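Exo-1,5-alpha-L-arabinofuranobiosidase (Gibberella zeae, PDB 2YDT) probably hydrolyses alpha-1,5-linked L-arabinan as an exo-acting glycosidase that releases arabinobiose, and also binds metal ions. Local coordinates at residues A[15-20]-A[43-48]; A[34-39]-A[127-132]; A[47-50]-A[54-57]. All coordinates share one frame; numbering follows the deposited sequence.

Contact 1 of 3, residues A[15-20]-A[43-48]. With MN (manganese (II) ion), chain L; MN (manganese (II) ion), chain I; AHR (alpha-L-arabinofuranose), chain C.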
loop_
_atom_site.group_PDB
_atom_site.type_symbol
_atom_site.label_atom_id
_atom_site.label_comp_id
_atom_site.label_asym_id
_atom_site.label_seq_id
_atom_site.Cartn_x
_atom_site.Cartn_y
_atom_site.Cartn_z
ATOM N N GLU A 15 -11.233 15.170 7.485
ATOM C CA GLU A 15 -11.503 14.957 6.082
ATOM C C GLU A 15 -10.468 15.646 5.251
ATOM O O GLU A 15 -10.178 16.846 5.421
ATOM C CB GLU A 15 -12.906 15.480 5.724
ATOM C CG GLU A 15 -13.326 15.256 4.267
ATOM C CD GLU A 15 -14.767 15.626 4.059
ATOM O OE1 GLU A 15 -14.997 16.765 3.642
ATOM O OE2 GLU A 15 -15.644 14.796 4.371
ATOM N N ILE A 16 -9.924 14.880 4.302
ATOM C CA ILE A 16 -8.937 15.350 3.350
ATOM C C ILE A 16 -9.573 15.747 2.005
ATOM O O ILE A 16 -9.208 16.771 1.410
ATOM C CB ILE A 16 -7.850 14.243 3.144
ATOM C CG1 ILE A 16 -7.126 13.978 4.482
ATOM C CG2 ILE A 16 -6.896 14.609 2.006
ATOM C CD1 ILE A 16 -6.080 12.845 4.447
ATOM N N PHE A 17 -10.515 14.932 1.548
ATOM C CA PHE A 17 -11.200 15.186 0.275
ATOM C C PHE A 17 -12.570 14.526 0.246
ATOM O O PHE A 17 -12.708 13.361 0.575
ATOM C CB PHE A 17 -10.373 14.622 -0.886
ATOM C CG PHE A 17 -10.985 14.816 -2.243
ATOM C CD1 PHE A 17 -11.188 16.095 -2.778
ATOM C CD2 PHE A 17 -11.288 13.724 -3.025
ATOM C CE1 PHE A 17 -11.728 16.255 -4.057
ATOM C CE2 PHE A 17 -11.814 13.905 -4.319
ATOM C CZ PHE A 17 -12.034 15.150 -4.799
ATOM N N ASP A 18 -13.573 15.300 -0.170
ATOM C CA ASP A 18 -14.913 14.837 -0.403
ATOM C C ASP A 18 -15.188 15.019 -1.894
ATOM O O ASP A 18 -15.218 16.165 -2.387
ATOM C CB ASP A 18 -15.881 15.688 0.415
ATOM C CG ASP A 18 -17.311 15.229 0.311
ATOM O OD1 ASP A 18 -17.599 14.091 -0.101
ATOM O OD2 ASP A 18 -18.192 16.039 0.711
ATOM N N PRO A 19 -15.394 13.902 -2.634
ATOM C CA PRO A 19 -15.504 14.002 -4.075
ATOM C C PRO A 19 -16.764 14.740 -4.550
ATOM O O PRO A 19 -17.792 14.704 -3.872
ATOM C CB PRO A 19 -15.558 12.537 -4.534
ATOM C CG PRO A 19 -16.081 11.765 -3.337
ATOM C CD PRO A 19 -15.618 12.529 -2.129
ATOM N N PRO A 20 -16.686 15.374 -5.715
ATOM C CA PRO A 20 -17.912 15.835 -6.373
ATOM C C PRO A 20 -18.896 14.662 -6.507
ATOM O O PRO A 20 -18.495 13.507 -6.740
ATOM C CB PRO A 20 -17.417 16.309 -7.731
ATOM C CG PRO A 20 -16.020 16.661 -7.523
ATOM C CD PRO A 20 -15.512 15.624 -6.548
ATOM N N GLY A 43 -0.165 13.165 0.308
ATOM C CA GLY A 43 -1.163 12.131 0.208
ATOM C C GLY A 43 -1.706 12.024 -1.191
ATOM O O GLY A 43 -1.701 13.016 -1.938
ATOM N N THR A 44 -2.264 10.841 -1.521
ATOM C CA THR A 44 -2.897 10.584 -2.819
ATOM C C THR A 44 -3.906 9.455 -2.687
ATOM O O THR A 44 -4.071 8.841 -1.606
ATOM C CB THR A 44 -1.821 10.260 -3.879
ATOM O OG1 THR A 44 -2.418 10.327 -5.200
ATOM C CG2 THR A 44 -1.180 8.865 -3.648
ATOM N N TRP A 45 -4.634 9.217 -3.765
ATOM C CA TRP A 45 -5.688 8.218 -3.835
ATOM C C TRP A 45 -6.096 8.025 -5.271
ATOM O O TRP A 45 -5.708 8.830 -6.164
ATOM C CB TRP A 45 -6.922 8.637 -3.032
ATOM C CG TRP A 45 -7.539 9.986 -3.453
ATOM C CD1 TRP A 45 -8.488 10.177 -4.406
ATOM C CD2 TRP A 45 -7.200 11.279 -2.974
ATOM N NE1 TRP A 45 -8.784 11.506 -4.540
ATOM C CE2 TRP A 45 -8.015 12.216 -3.669
ATOM C CE3 TRP A 45 -6.302 11.754 -1.999
ATOM C CZ2 TRP A 45 -7.951 13.586 -3.431
ATOM C CZ3 TRP A 45 -6.251 13.114 -1.749
ATOM C CH2 TRP A 45 -7.064 14.021 -2.465
ATOM N N GLU A 46 -6.859 6.950 -5.517
ATOM C CA GLU A 46 -7.525 6.732 -6.832
ATOM C C GLU A 46 -8.675 7.713 -6.933
ATOM O O GLU A 46 -9.552 7.714 -6.080
ATOM C CB GLU A 46 -8.089 5.322 -6.955
ATOM C CG GLU A 46 -7.056 4.215 -6.893
ATOM C CD GLU A 46 -7.628 2.805 -6.823
ATOM O OE1 GLU A 46 -8.836 2.616 -6.686
ATOM O OE2 GLU A 46 -6.808 1.874 -6.887
ATOM N N ASN A 47 -8.721 8.502 -8.013
ATOM C CA ASN A 47 -9.673 9.599 -8.161
ATOM C C ASN A 47 -10.518 9.336 -9.406
ATOM O O ASN A 47 -10.035 9.402 -10.542
ATOM C CB ASN A 47 -8.852 10.883 -8.281
ATOM C CG ASN A 47 -9.678 12.156 -8.147
ATOM O OD1 ASN A 47 -10.154 12.456 -7.053
ATOM N ND2 ASN A 47 -9.785 12.942 -9.244
ATOM N N TYR A 48 -11.756 8.911 -9.180
ATOM C CA TYR A 48 -12.624 8.353 -10.236
ATOM C C TYR A 48 -13.439 9.480 -10.890
ATOM O O TYR A 48 -14.673 9.469 -10.908
ATOM C CB TYR A 48 -13.528 7.237 -9.714
ATOM C CG TYR A 48 -12.833 5.960 -9.303
ATOM C CD1 TYR A 48 -12.926 4.824 -10.077
ATOM C CD2 TYR A 48 -12.066 5.890 -8.134
ATOM C CE1 TYR A 48 -12.287 3.627 -9.729
ATOM C CE2 TYR A 48 -11.421 4.707 -7.783
ATOM C CZ TYR A 48 -11.535 3.572 -8.573
ATOM O OH TYR A 48 -10.895 2.395 -8.241
HETATM MN MN MN L . -18.567 18.094 1.464
HETATM MN MN MN I . -19.473 13.070 -0.117
HETATM O O5 AHR C . -7.645 -0.607 -6.688
HETATM C C5 AHR C . -8.881 -0.826 -7.388
HETATM C C4 AHR C . -9.300 -2.275 -7.342
HETATM O O4 AHR C . -8.386 -3.130 -7.999
HETATM C C3 AHR C . -10.607 -2.550 -8.111
HETATM O O3 AHR C . -11.800 -2.205 -7.362
HETATM C C2 AHR C . -10.533 -4.045 -8.301
HETATM O O2 AHR C . -11.226 -4.553 -9.451
HETATM C C1 AHR C . -9.053 -4.297 -8.402
HETATM O O HOH W 1 -20.636 14.964 0.372
HETATM O O HOH W 2 -19.574 13.450 -2.315
HETATM O O HOH W 3 -21.453 12.054 -0.239
HETATM O O HOH W 4 -19.423 12.829 2.078
HETATM O O HOH W 5 -18.662 11.044 -0.479
#
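The F17 ring and the six-membered ring of W45 lie nearly parallel, with planes 23° apart, but they are slid apart, with centroids 5.0 Å from each other and little overlap. The closest approach is F17 CD2 to W45 CZ2 at 3.4 Å. One F17 face carries P19 N, offset toward the rim. At the far end of W45, I16 CG2 meets CZ3 at 4.1 Å. F17 CG is anti to its backbone N (chi1 180°), which carries the ring across to the indole. I16 and F17 both face V354 in a classic beta bulge. The packing of F17 and I16 on W45 joins strand 11-17, which completes the sheet of strands 326-330, 336-341 and 354-360, to strand 41-47 of the neighbouring blade of the six-bladed propeller.

W45 NE1 donates to N47 OD1 at 3.0 Å, and that same oxygen lies 3.5 Å from F17 CE2. The bond helps to set the rotation of the amide against the indole. N47 ND2 is paired with Y23 OH. E46 OE2 accepts from arabinofuranose O5 at 2.6 Å, while Y48 OH donates to E46 OE1 from above the carboxylate plane. Past the bulge, D18 bridges two manganese ions. Its OD1 is 2.1 Å from one ion, which five waters complete, and its OD2 is bound to the other.

No hydrogen bond crosses between the segments. Aromatic and apolar packing holds them together, while E46 and D18, which take no part in it, bind sugar and metal.

Contact 2 of 3, residues A[34-39]-A[127-132]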
loop_
_atom_site.group_PDB
_atom_site.type_symbol
_atom_site.label_atom_id
_atom_site.label_comp_id
_atom_site.label_asym_id
_atom_site.label_seq_id
_atom_site.Cartn_x
_atom_site.Cartn_y
_atom_site.Cartn_z
ATOM N N LEU A 34 2.599 9.952 2.810
ATOM C CA LEU A 34 4.084 9.988 2.819
ATOM C C LEU A 34 4.596 11.123 3.683
ATOM O O LEU A 34 4.130 12.262 3.550
ATOM C CB LEU A 34 4.601 10.159 1.382
ATOM C CG LEU A 34 6.112 10.324 1.194
ATOM C CD1 LEU A 34 6.828 9.008 1.568
ATOM C CD2 LEU A 34 6.518 10.793 -0.237
ATOM N N GLU A 35 5.590 10.828 4.530
ATOM C CA GLU A 35 6.299 11.901 5.265
ATOM C C GLU A 35 7.633 12.191 4.591
ATOM O O GLU A 35 8.453 11.276 4.456
ATOM C CB GLU A 35 6.549 11.509 6.722
ATOM C CG GLU A 35 7.130 12.648 7.566
ATOM C CD GLU A 35 7.412 12.250 9.022
ATOM O OE1 GLU A 35 8.056 11.204 9.218
ATOM O OE2 GLU A 35 7.000 13.000 9.929
ATOM N N LEU A 36 7.858 13.439 4.202
ATOM C CA LEU A 36 9.134 13.850 3.649
ATOM C C LEU A 36 10.148 14.141 4.742
ATOM O O LEU A 36 9.782 14.271 5.913
ATOM C CB LEU A 36 8.958 15.065 2.762
ATOM C CG LEU A 36 7.925 14.984 1.638
ATOM C CD1 LEU A 36 8.018 16.265 0.789
ATOM C CD2 LEU A 36 8.145 13.696 0.816
ATOM N N SER A 37 11.420 14.246 4.361
ATOM C CA SER A 37 12.483 14.446 5.342
ATOM C C SER A 37 12.374 15.779 6.065
ATOM O O SER A 37 12.894 15.900 7.188
ATOM C CB SER A 37 13.839 14.337 4.654
ATOM O OG SER A 37 13.999 15.379 3.742
ATOM N N ASP A 38 11.687 16.743 5.472
ATOM C CA ASP A 38 11.412 18.057 6.113
ATOM C C ASP A 38 10.145 18.113 6.983
ATOM O O ASP A 38 9.816 19.167 7.521
ATOM C CB ASP A 38 11.444 19.178 5.083
ATOM C CG ASP A 38 10.303 19.148 4.110
ATOM O OD1 ASP A 38 9.344 18.326 4.265
ATOM O OD2 ASP A 38 10.383 19.971 3.147
ATOM N N GLY A 39 9.448 16.992 7.112
ATOM C CA GLY A 39 8.282 16.901 7.942
ATOM C C GLY A 39 6.953 17.174 7.241
ATOM O O GLY A 39 5.906 16.930 7.825
ATOM N N ARG A 127 11.097 16.165 -8.333
ATOM C CA ARG A 127 12.384 16.695 -7.872
ATOM C C ARG A 127 12.193 17.957 -7.022
ATOM O O ARG A 127 13.179 18.582 -6.610
ATOM C CB ARG A 127 13.268 17.029 -9.082
ATOM C CG ARG A 127 13.637 15.833 -9.941
ATOM C CD ARG A 127 14.410 16.260 -11.173
ATOM N NE ARG A 127 14.922 15.173 -12.014
ATOM C CZ ARG A 127 16.065 14.520 -11.799
ATOM N NH1 ARG A 127 16.838 14.821 -10.778
ATOM N NH2 ARG A 127 16.457 13.591 -12.637
ATOM N N ASP A 128 10.948 18.324 -6.741
ATOM C CA ASP A 128 10.656 19.549 -6.005
ATOM C C ASP A 128 9.614 19.293 -4.885
ATOM O O ASP A 128 8.840 20.170 -4.550
ATOM C CB ASP A 128 10.228 20.682 -6.956
ATOM C CG ASP A 128 9.048 20.318 -7.835
ATOM O OD1 ASP A 128 8.334 19.318 -7.497
ATOM O OD2 ASP A 128 8.845 20.997 -8.886
ATOM N N LYS A 129 9.693 18.128 -4.266
ATOM C CA LYS A 129 8.897 17.823 -3.062
ATOM C C LYS A 129 7.389 17.821 -3.349
ATOM O O LYS A 129 6.572 18.108 -2.484
ATOM C CB LYS A 129 9.279 18.747 -1.860
ATOM C CG LYS A 129 10.748 18.635 -1.495
ATOM C CD LYS A 129 11.082 19.505 -0.290
ATOM C CE LYS A 129 12.476 19.154 0.235
ATOM N NZ LYS A 129 12.756 19.975 1.459
ATOM N N GLY A 130 7.032 17.432 -4.564
ATOM C CA GLY A 130 5.622 17.128 -4.874
ATOM C C GLY A 130 4.878 18.137 -5.741
ATOM O O GLY A 130 3.668 17.971 -5.960
ATOM N N TYR A 131 5.563 19.185 -6.205
ATOM C CA TYR A 131 4.942 20.239 -6.988
ATOM C C TYR A 131 4.874 19.941 -8.495
ATOM O O TYR A 131 3.896 20.323 -9.140
ATOM C CB TYR A 131 5.626 21.605 -6.706
ATOM C CG TYR A 131 5.229 22.143 -5.361
ATOM C CD1 TYR A 131 4.056 22.881 -5.210
ATOM C CD2 TYR A 131 6.002 21.909 -4.247
ATOM C CE1 TYR A 131 3.658 23.349 -3.983
ATOM C CE2 TYR A 131 5.601 22.379 -2.982
ATOM C CZ TYR A 131 4.431 23.111 -2.876
ATOM O OH TYR A 131 3.996 23.587 -1.637
ATOM N N THR A 132 5.899 19.273 -9.040
ATOM C CA THR A 132 5.861 18.820 -10.423
ATOM C C THR A 132 6.295 17.364 -10.495
ATOM O O THR A 132 6.983 16.859 -9.603
ATOM C CB THR A 132 6.736 19.665 -11.374
ATOM O OG1 THR A 132 8.081 19.545 -10.966
ATOM C CG2 THR A 132 6.330 21.187 -11.339
#
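An Asp box, which begins at S126 and runs through D128, G130 and T132, turns between the third and fourth strands of a propeller blade, as is common in the sialidase superfamily. Its K129 reaches L36 and D38 of the neighbouring blade, in the type I turn L36-G39 that links strands 28-35 and 41-47. K129 is extended beyond CG. Its NZ forms a salt bridge with D38 OD2 at 2.9 Å, approaching from above the carboxylate plane (46° out of it). The D38 and K129 side chains come from opposite directions. D38 CG sits between its backbone N and carbonyl carbon (chi1 69°), which places OD1 to accept from T40 N while OD2 meets K129 NZ.

Nearer the root of the lysine chain, L36 CD1 packs on K129 CB at 3.8 Å. L36 also rests on V105 and E92 of the adjoining blade.

The box itself is shaped by D128. D128 OD1 takes T132 N on its syn lone pair at 2.9 Å, and Y131 N adds a weak bond to the same oxygen. T132 OG1 donates to D128 OD2 at 2.6 Å. S126 OG accepts from G130 N.

The carboxylate of D38 is thus shared between a lysine and a backbone N-H. The lysine probably favours its ionised form. The bridge is exposed, so solvent should weaken it, while buried L36 supplies the apolar part of this link between blades.

Contact 3 of 3, residues A[47-50]-A[54-57]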
loop_
_atom_site.group_PDB
_atom_site.type_symbol
_atom_site.label_atom_id
_atom_site.label_comp_id
_atom_site.label_asym_id
_atom_site.label_seq_id
_atom_site.Cartn_x
_atom_site.Cartn_y
_atom_site.Cartn_z
ATOM N N ASN A 47 -8.721 8.502 -8.013
ATOM C CA ASN A 47 -9.673 9.599 -8.161
ATOM C C ASN A 47 -10.518 9.336 -9.406
ATOM O O ASN A 47 -10.035 9.402 -10.542
ATOM C CB ASN A 47 -8.852 10.883 -8.281
ATOM C CG ASN A 47 -9.678 12.156 -8.147
ATOM O OD1 ASN A 47 -10.154 12.456 -7.053
ATOM N ND2 ASN A 47 -9.785 12.942 -9.244
ATOM N N TYR A 48 -11.756 8.911 -9.180
ATOM C CA TYR A 48 -12.624 8.353 -10.236
ATOM C C TYR A 48 -13.439 9.480 -10.890
ATOM O O TYR A 48 -14.673 9.469 -10.908
ATOM C CB TYR A 48 -13.528 7.237 -9.714
ATOM C CG TYR A 48 -12.833 5.960 -9.303
ATOM C CD1 TYR A 48 -12.926 4.824 -10.077
ATOM C CD2 TYR A 48 -12.066 5.890 -8.134
ATOM C CE1 TYR A 48 -12.287 3.627 -9.729
ATOM C CE2 TYR A 48 -11.421 4.707 -7.783
ATOM C CZ TYR A 48 -11.535 3.572 -8.573
ATOM O OH TYR A 48 -10.895 2.395 -8.241
ATOM N N SER A 49 -12.712 10.368 -11.534
ATOM C CA SER A 49 -13.336 11.521 -12.191
ATOM C C SER A 49 -13.968 11.109 -13.523
ATOM O O SER A 49 -13.596 10.128 -14.124
ATOM C CB SER A 49 -12.304 12.633 -12.383
ATOM O OG SER A 49 -11.202 12.157 -13.130
ATOM N N PRO A 50 -14.965 11.885 -13.994
ATOM C CA PRO A 50 -15.530 11.632 -15.325
ATOM C C PRO A 50 -14.512 12.017 -16.393
ATOM O O PRO A 50 -13.936 13.099 -16.323
ATOM C CB PRO A 50 -16.764 12.579 -15.371
ATOM C CG PRO A 50 -16.841 13.205 -14.017
ATOM C CD PRO A 50 -15.526 13.082 -13.355
ATOM N N ASN A 54 -8.304 12.323 -18.953
ATOM C CA ASN A 54 -7.907 11.025 -18.359
ATOM C C ASN A 54 -7.675 11.192 -16.849
ATOM O O ASN A 54 -7.160 12.231 -16.389
ATOM C CB ASN A 54 -6.608 10.535 -18.981
ATOM C CG ASN A 54 -6.711 10.299 -20.483
ATOM O OD1 ASN A 54 -7.794 10.000 -21.021
ATOM N ND2 ASN A 54 -5.552 10.355 -21.151
ATOM N N VAL A 55 -8.061 10.166 -16.075
ATOM C CA VAL A 55 -7.847 10.198 -14.626
ATOM C C VAL A 55 -6.374 10.435 -14.245
ATOM O O VAL A 55 -5.439 10.113 -14.984
ATOM C CB VAL A 55 -8.376 8.934 -13.919
ATOM C CG1 VAL A 55 -9.928 8.878 -14.022
ATOM C CG2 VAL A 55 -7.725 7.657 -14.512
ATOM N N TRP A 56 -6.197 11.022 -13.074
ATOM C CA TRP A 56 -4.880 11.387 -12.537
ATOM C C TRP A 56 -4.857 11.048 -11.049
ATOM O O TRP A 56 -5.911 10.832 -10.436
ATOM C CB TRP A 56 -4.610 12.875 -12.722
ATOM C CG TRP A 56 -5.587 13.735 -11.972
ATOM C CD1 TRP A 56 -5.459 14.202 -10.681
ATOM C CD2 TRP A 56 -6.868 14.195 -12.432
ATOM N NE1 TRP A 56 -6.587 14.878 -10.305
ATOM C CE2 TRP A 56 -7.475 14.887 -11.353
ATOM C CE3 TRP A 56 -7.568 14.057 -13.625
ATOM C CZ2 TRP A 56 -8.715 15.519 -11.476
ATOM C CZ3 TRP A 56 -8.829 14.638 -13.732
ATOM C CH2 TRP A 56 -9.384 15.367 -12.661
ATOM N N PHE A 57 -3.664 11.063 -10.466
ATOM C CA PHE A 57 -3.538 10.904 -9.016
ATOM C C PHE A 57 -3.391 12.306 -8.417
ATOM O O PHE A 57 -2.340 12.961 -8.615
ATOM C CB PHE A 57 -2.316 10.073 -8.634
ATOM C CG PHE A 57 -2.352 8.646 -9.130
ATOM C CD1 PHE A 57 -3.505 7.875 -9.057
ATOM C CD2 PHE A 57 -1.179 8.040 -9.531
ATOM C CE1 PHE A 57 -3.503 6.527 -9.475
ATOM C CE2 PHE A 57 -1.153 6.672 -9.926
ATOM C CZ PHE A 57 -2.348 5.939 -9.908
HETATM O O HOH W 6 -6.876 8.176 -10.397
HETATM O O HOH W 7 -8.873 11.564 -11.764
#
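The long hairpin loop between strands 41-47 and 57-62 of one propeller blade folds back on itself here. N47 and S49 meet V55 and W56 across two ordered waters. Y48 is the centre of an inverse gamma turn, with a weak bond from S49 N to N47 O. The Y48 side chain leaves the backbone away from V55 and W56, and Y48 lines the arabinofuranose pocket.

No direct hydrogen bond joins the two sides. One water does the work instead. It donates to N47 O at 2.7 Å and to S49 OG at 2.8 Å. It accepts from N47 ND2 and W56 N, each at 3.0 Å. Four bonds therefore hold it. A second water accepts from N47 N and donates to W56 O.

The indole of W56 forms a wall. Its CG lies between the backbone N and the carbonyl carbon (chi1 63°), the crowded position, and this leaves W56 N-H and the ring face both turned to the same water. The four-bonded water lies 3.3 Å above the ring plane, over its centre. N47 ND2 is on the same face, toward the rim. The amide and ring planes are 47° apart. ND2 also bonds to Y23 OH, and W45 is the partner of the amide oxygen. K74 adds a cation-pi contact to W56.

V55 meets the 47-50 segment with one methyl, CG1. It touches N47 O at 3.5 Å and S49 OG at 3.6 Å. S49 OG also lies 3.5 Å from W56 CZ3. At the edge of the indole, in the ring plane, sits N54 O.

Contacts 1 and 2 both join neighbouring blades, and both use the sheet of strands 28-35 and 41-47. Contact 1 faces one flanking blade and contact 2 the other. Contact 3 stays within that blade and continues from contact 1, sharing N47 and Y48. Their centres are 10 Å apart, and F57 packs on T44 and W45. Contact 2 lies well away, with its centre 22 Å from that of contact 3. Contact 3 is buried and depends on water. Contact 1 is partly buried and aromatic, between a metal site and the sugar pocket. Contact 2 has the most exposed touching residues and the only salt bridge between paired segments.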